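Local coordinates for putative c-1-tetrahydrofolate synthase, cytoplasmic (Leishmania major, PDB 4A26) that oxidises N5,N10-methylenetetrahydrofolate with NADP+ and hydrolyses the resulting methenyl-tetrahydrofolate to 10-formyltetrahydrofolate in one-carbon metabolism, at the interface of chains A and B. Sequence-based numbering; all coordinates share one arbitrary frame. Chains: chain A/B, Putative c-1-tetrahydrofolate synthase, cytoplasmic.

Contacts 1 and 2 lie about 13 Å apart, measured between the centres of their C-alpha atoms, and are largely two-fold counterparts with the chains exchanged. Contact 1 sets B:Tyr137, just past helix 129-136, against A:Leu127, A:Val132 and A:Asn175; contact 2 sets A:Tyr137 against B:Leu127, B:Val132 and B:Asn175. Contact 1 also takes in the meeting of the two helices, whereas contact 2 follows the chain onward to A:Lys138 and A:Arg140 and reaches helix 111-116 of the partner. Together they join a reciprocal tyrosine exchange to polar pairing beside the ring in contact 2.

Contact 1: the interface of chains A and B. Residues chain A 127, 129, 132, 175; chain B 133, 136-137.
The end of helix 129-136 and the residue that follows it form this part of the dimer interface, where B:Tyr137 inserts its ring among A:Leu127, A:Val132 and A:Asn175. It is a worked example of an aromatic plug, a flat side chain from one subunit received by a small mixed pocket of the other. CG of B:Tyr137 lies short of anti to the backbone N (chi1 -142°), with the ring directed at chain A. A:Asn175 comes over one face: its amide nitrogen ND2 stands 3.2 Å above the ring plane, displaced toward the rim, with CE2 of B:Tyr137 3.3 Å from A:Asn175 ND2. The amide plane is inclined by 38° to the ring, so the two groups are tilted rather than flatly stacked. A:Val132 meets the ring with its methyl CG2, which is displaced to the opposite side of the plane from the amide, beyond the rim, and lies 3.8 Å from B:Tyr137 CD1 and equally close to CE1. Its CG1 branch, anti to the backbone N (chi1 -177°), points instead to B:Gly133. There the two copies of the helix pack directly, A:Val132 CB lying 3.9 Å from B:Gly133 CA, and the lack of a side chain on the glycine lets the backbones come near. At the tip of the tyrosine, the methyl CD2 of A:Leu127 sits 3.7 Å from the phenol oxygen B:Tyr137 OH. B:Tyr137 OH is 3.9 Å from the carbonyl O of A:Leu127, too long for a bond. Direct polar pairing is absent from this patch, but water 1 links the sides loosely, lying 3.3 Å from A:Asn175 OD1 and also near the carbonyl O of B:His136. A:Asn175 belongs to the glycine-rich GRSNIVGAP stretch typical of the family's dinucleotide-binding domain. The contact helps hold the homodimer together, mainly by packing around the tyrosine ring, and may help steady that loop.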
ATOM      1  N   LEU A 127       1.244  -4.783 -11.504  1.00 34.97           N
ATOM      2  CA  LEU A 127       1.007  -6.012 -10.738  1.00 35.97           C
ATOM      3  C   LEU A 127       2.193  -6.418  -9.848  1.00 37.69           C
ATOM      4  O   LEU A 127       2.046  -7.267  -8.971  1.00 38.59           O
ATOM      5  CB  LEU A 127       0.659  -7.160 -11.695  1.00 36.80           C
ATOM      6  CG  LEU A 127      -0.717  -7.050 -12.357  1.00 35.31           C
ATOM      7  CD1 LEU A 127      -0.777  -7.875 -13.637  1.00 36.36           C
ATOM      8  CD2 LEU A 127      -1.818  -7.465 -11.389  1.00 34.74           C
ATOM      9  N   PRO A 129       4.912  -6.200  -6.861  1.00 42.04           N
ATOM     10  CA  PRO A 129       4.896  -5.651  -5.498  1.00 42.38           C
ATOM     11  C   PRO A 129       5.581  -4.291  -5.359  1.00 42.19           C
ATOM     12  O   PRO A 129       5.066  -3.412  -4.669  1.00 40.86           O
ATOM     13  CB  PRO A 129       5.643  -6.711  -4.689  1.00 45.32           C
ATOM     14  CG  PRO A 129       5.381  -7.975  -5.411  1.00 46.11           C
ATOM     15  CD  PRO A 129       5.294  -7.624  -6.870  1.00 44.38           C
ATOM     16  N   VAL A 132       3.233  -1.747  -6.441  1.00 37.06           N
ATOM     17  CA  VAL A 132       2.232  -1.680  -5.377  1.00 36.37           C
ATOM     18  C   VAL A 132       2.796  -0.940  -4.164  1.00 37.66           C
ATOM     19  O   VAL A 132       2.091  -0.169  -3.514  1.00 36.54           O
ATOM     20  CB  VAL A 132       1.755  -3.089  -4.940  1.00 37.18           C
ATOM     21  CG1 VAL A 132       0.668  -2.981  -3.878  1.00 35.92           C
ATOM     22  CG2 VAL A 132       1.244  -3.885  -6.141  1.00 36.63           C
ATOM     23  N   ASN A 175      -7.208  -6.812  -4.341  1.00 32.98           N
ATOM     24  CA  ASN A 175      -5.934  -6.345  -4.898  1.00 32.86           C
ATOM     25  C   ASN A 175      -6.099  -5.546  -6.179  1.00 31.42           C
ATOM     26  O   ASN A 175      -5.366  -4.587  -6.413  1.00 30.72           O
ATOM     27  CB  ASN A 175      -5.015  -7.536  -5.205  1.00 35.00           C
ATOM     28  CG  ASN A 175      -4.448  -8.181  -3.962  1.00 36.94           C
ATOM     29  OD1 ASN A 175      -4.569  -7.647  -2.854  1.00 37.03           O
ATOM     30  ND2 ASN A 175      -3.812  -9.334  -4.136  1.00 38.76           N
TER
ATOM     31  N   GLY B 133       4.873  -3.321  -0.866  1.00 37.45           N
ATOM     32  CA  GLY B 133       3.898  -3.961  -1.741  1.00 37.75           C
ATOM     33  C   GLY B 133       3.477  -5.330  -1.256  1.00 38.49           C
ATOM     34  O   GLY B 133       2.292  -5.585  -1.055  1.00 37.77           O
ATOM     35  N   HIS B 136       1.007  -5.178   1.494  1.00 38.29           N
ATOM     36  CA  HIS B 136      -0.352  -4.782   1.097  1.00 37.67           C
ATOM     37  C   HIS B 136      -1.045  -5.784   0.165  1.00 39.31           C
ATOM     38  O   HIS B 136      -2.275  -5.805   0.098  1.00 39.07           O
ATOM     39  CB  HIS B 136      -0.338  -3.394   0.448  1.00 36.64           C
ATOM     40  CG  HIS B 136      -0.186  -2.271   1.428  1.00 35.41           C
ATOM     41  ND1 HIS B 136       0.984  -1.559   1.571  1.00 35.65           N
ATOM     42  CD2 HIS B 136      -1.060  -1.737   2.314  1.00 33.91           C
ATOM     43  CE1 HIS B 136       0.825  -0.636   2.503  1.00 34.17           C
ATOM     44  NE2 HIS B 136      -0.405  -0.727   2.972  1.00 33.08           N
ATOM     45  N   TYR B 137      -0.264  -6.607  -0.537  1.00 41.46           N
ATOM     46  CA  TYR B 137      -0.800  -7.553  -1.526  1.00 43.47           C
ATOM     47  C   TYR B 137      -1.411  -8.780  -0.844  1.00 44.60           C
ATOM     48  O   TYR B 137      -0.720  -9.508  -0.130  1.00 45.75           O
ATOM     49  CB  TYR B 137       0.303  -7.991  -2.506  1.00 45.31           C
ATOM     50  CG  TYR B 137      -0.173  -8.157  -3.930  1.00 47.64           C
ATOM     51  CD1 TYR B 137      -0.291  -7.055  -4.770  1.00 48.36           C
ATOM     52  CD2 TYR B 137      -0.515  -9.405  -4.438  1.00 50.85           C
ATOM     53  CE1 TYR B 137      -0.729  -7.189  -6.080  1.00 50.21           C
ATOM     54  CE2 TYR B 137      -0.958  -9.550  -5.751  1.00 52.75           C
ATOM     55  CZ  TYR B 137      -1.062  -8.435  -6.564  1.00 52.49           C
ATOM     56  OH  TYR B 137      -1.498  -8.558  -7.866  1.00 55.12           O
TER
HETATM   57  O   HOH W   1      -3.081  -4.712  -2.796  1.00 36.12           O

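Contact 2: the interface of chains A and B. Residues chain A 136-140; chain B 112, 115, 127, 132, 175.
A:Tyr137, A:Lys138 and A:Arg140 meet B:Asn175, B:Leu127 and B:Asn112 in a mixed polar and apolar homodimer interface, which joins the two subunits by burying an aromatic ring and pairing an amide with backbone. The general lesson is that one asparagine can grip both backbone polar groups of one partner residue while its flat group also lies on a ring. B:Asn175 holds CG anti to its carbonyl carbon (chi1 -61°), which presents the amide to A:Lys138. OD1 of B:Asn175 accepts the backbone N-H of A:Lys138 at 2.7 Å, in the amide plane and on a lone pair, though the bond is bent to 133° at the hydrogen. The amide ND2 of B:Asn175 donates to the carbonyl O of the same residue, A:Lys138, at 2.9 Å, likewise bent at the hydrogen and tilted somewhat out of both planes. This two-point grip would fix the amide's rotation. B:Asn175 ND2 also rests 3.4 Å above the plane of the A:Tyr137 ring, toward its rim, in a tilted stack. Methyl CG2 of B:Val132 touches the ring at its edge, in plane, 3.7 Å from A:Tyr137 CE1. The phenol OH of A:Tyr137 makes a weak hydrogen bond, 2.9 Å long, to the carbonyl O of B:Leu127. Farther out, A:Arg140 and B:Asn112, on helix 111-116, run antiparallel alongside one another, their guanidinium and amide planes nearly parallel at 11°. CB of B:Asn112 lies over one face of the guanidinium, while the methylene CD of A:Arg140 packs 3.6 Å from the amide carbon CG of B:Asn112.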
ATOM      1  N   HIS A 136       1.561   2.786  -2.499  1.00 38.61           N
ATOM      2  CA  HIS A 136       1.214   3.013  -1.089  1.00 39.35           C
ATOM      3  C   HIS A 136       2.230   3.896  -0.354  1.00 41.67           C
ATOM      4  O   HIS A 136       1.942   4.397   0.728  1.00 42.10           O
ATOM      5  CB  HIS A 136       1.081   1.681  -0.345  1.00 40.04           C
ATOM      6  CG  HIS A 136      -0.157   0.916  -0.690  1.00 38.46           C
ATOM      7  ND1 HIS A 136      -0.166  -0.114  -1.604  1.00 38.25           N
ATOM      8  CD2 HIS A 136      -1.431   1.031  -0.241  1.00 37.64           C
ATOM      9  CE1 HIS A 136      -1.390  -0.601  -1.706  1.00 37.18           C
ATOM     10  NE2 HIS A 136      -2.177   0.077  -0.890  1.00 36.48           N
ATOM     11  N   TYR A 137       3.406   4.081  -0.945  1.00 43.64           N
ATOM     12  CA  TYR A 137       4.500   4.823  -0.312  1.00 46.47           C
ATOM     13  C   TYR A 137       4.196   6.324  -0.292  1.00 46.45           C
ATOM     14  O   TYR A 137       4.316   7.003  -1.315  1.00 46.18           O
ATOM     15  CB  TYR A 137       5.816   4.553  -1.062  1.00 48.25           C
ATOM     16  CG  TYR A 137       7.042   4.418  -0.185  1.00 51.90           C
ATOM     17  CD1 TYR A 137       7.273   3.253   0.542  1.00 53.71           C
ATOM     18  CD2 TYR A 137       7.986   5.438  -0.103  1.00 54.38           C
ATOM     19  CE1 TYR A 137       8.402   3.112   1.338  1.00 57.13           C
ATOM     20  CE2 TYR A 137       9.123   5.305   0.691  1.00 57.91           C
ATOM     21  CZ  TYR A 137       9.323   4.139   1.408  1.00 59.32           C
ATOM     22  OH  TYR A 137      10.444   3.994   2.196  1.00 63.43           O
ATOM     23  N   LYS A 138       3.790   6.833   0.869  1.00 47.27           N
ATOM     24  CA  LYS A 138       3.508   8.261   1.038  1.00 47.77           C
ATOM     25  C   LYS A 138       4.791   9.056   0.831  1.00 50.44           C
ATOM     26  O   LYS A 138       5.715   8.958   1.635  1.00 53.11           O
ATOM     27  CB  LYS A 138       2.926   8.533   2.433  1.00 48.32           C
ATOM     28  CG  LYS A 138       2.554  10.000   2.726  1.00 48.82           C
ATOM     29  CD  LYS A 138       3.604  10.710   3.577  1.00 52.19           C
ATOM     30  CE  LYS A 138       3.132  12.091   4.033  1.00 52.78           C
ATOM     31  NZ  LYS A 138       2.055  12.035   5.057  1.00 51.41           N
ATOM     32  N   GLY A 139       4.841   9.826  -0.255  1.00 50.21           N
ATOM     33  CA  GLY A 139       6.033  10.603  -0.617  1.00 52.85           C
ATOM     34  C   GLY A 139       6.739  10.118  -1.874  1.00 52.91           C
ATOM     35  O   GLY A 139       7.826  10.593  -2.201  1.00 55.20           O
ATOM     36  N   ARG A 140       6.133   9.165  -2.577  1.00 50.63           N
ATOM     37  CA  ARG A 140       6.675   8.677  -3.843  1.00 50.54           C
ATOM     38  C   ARG A 140       5.546   8.374  -4.811  1.00 47.48           C
ATOM     39  O   ARG A 140       4.429   8.067  -4.393  1.00 45.72           O
ATOM     40  CB  ARG A 140       7.525   7.420  -3.630  1.00 51.80           C
ATOM     41  CG  ARG A 140       8.851   7.682  -2.930  1.00 55.69           C
ATOM     42  CD  ARG A 140       9.747   6.448  -2.916  1.00 57.76           C
ATOM     43  NE  ARG A 140      10.328   6.160  -4.228  1.00 58.50           N
ATOM     44  CZ  ARG A 140      11.360   5.341  -4.445  1.00 61.24           C
ATOM     45  NH1 ARG A 140      11.958   4.708  -3.435  1.00 63.61           N
ATOM     46  NH2 ARG A 140      11.805   5.154  -5.685  1.00 61.09           N
TER
ATOM     47  N   ASN B 112      15.407   8.038  -0.716  1.00 66.91           N
ATOM     48  CA  ASN B 112      14.775   6.993  -1.526  1.00 66.70           C
ATOM     49  C   ASN B 112      15.789   6.139  -2.280  1.00 66.97           C
ATOM     50  O   ASN B 112      15.767   4.911  -2.190  1.00 65.89           O
ATOM     51  CB  ASN B 112      13.789   7.613  -2.527  1.00 68.31           C
ATOM     52  CG  ASN B 112      12.625   8.320  -1.851  1.00 68.41           C
ATOM     53  OD1 ASN B 112      12.330   8.087  -0.676  1.00 67.46           O
ATOM     54  ND2 ASN B 112      11.955   9.187  -2.596  1.00 69.93           N
ATOM     55  N   ILE B 115      18.002   4.011   0.129  1.00 63.50           N
ATOM     56  CA  ILE B 115      17.260   2.857   0.638  1.00 62.00           C
ATOM     57  C   ILE B 115      17.087   1.794  -0.448  1.00 62.06           C
ATOM     58  O   ILE B 115      17.158   0.598  -0.167  1.00 61.43           O
ATOM     59  CB  ILE B 115      15.879   3.276   1.207  1.00 61.42           C
ATOM     60  CG1 ILE B 115      16.071   4.069   2.502  1.00 61.31           C
ATOM     61  CG2 ILE B 115      14.995   2.058   1.460  1.00 60.01           C
ATOM     62  CD1 ILE B 115      14.786   4.400   3.223  1.00 61.06           C
ATOM     63  N   LEU B 127      11.359  -1.004   4.371  1.00 41.33           N
ATOM     64  CA  LEU B 127      11.206   0.308   3.731  1.00 40.93           C
ATOM     65  C   LEU B 127      11.314   0.268   2.205  1.00 41.17           C
ATOM     66  O   LEU B 127      11.012   1.259   1.540  1.00 40.88           O
ATOM     67  CB  LEU B 127      12.248   1.280   4.293  1.00 42.68           C
ATOM     68  CG  LEU B 127      12.103   1.606   5.780  1.00 42.61           C
ATOM     69  CD1 LEU B 127      13.367   2.258   6.312  1.00 45.39           C
ATOM     70  CD2 LEU B 127      10.890   2.494   6.016  1.00 41.04           C
ATOM     71  N   VAL B 132       6.974  -3.084   0.911  1.00 37.94           N
ATOM     72  CA  VAL B 132       5.732  -2.371   1.196  1.00 36.23           C
ATOM     73  C   VAL B 132       4.591  -2.994   0.396  1.00 36.13           C
ATOM     74  O   VAL B 132       3.486  -3.185   0.918  1.00 35.22           O
ATOM     75  CB  VAL B 132       5.836  -0.864   0.864  1.00 35.81           C
ATOM     76  CG1 VAL B 132       4.485  -0.179   1.052  1.00 33.66           C
ATOM     77  CG2 VAL B 132       6.903  -0.196   1.730  1.00 36.32           C
ATOM     78  N   ASN B 175       4.743   6.099   6.363  1.00 37.77           N
ATOM     79  CA  ASN B 175       5.284   4.849   5.824  1.00 38.21           C
ATOM     80  C   ASN B 175       5.835   3.937   6.918  1.00 38.95           C
ATOM     81  O   ASN B 175       5.864   2.714   6.755  1.00 38.87           O
ATOM     82  CB  ASN B 175       6.391   5.133   4.805  1.00 39.76           C
ATOM     83  CG  ASN B 175       5.901   5.932   3.608  1.00 39.90           C
ATOM     84  OD1 ASN B 175       4.720   5.895   3.252  1.00 39.00           O
ATOM     85  ND2 ASN B 175       6.815   6.662   2.981  1.00 41.87           N
TER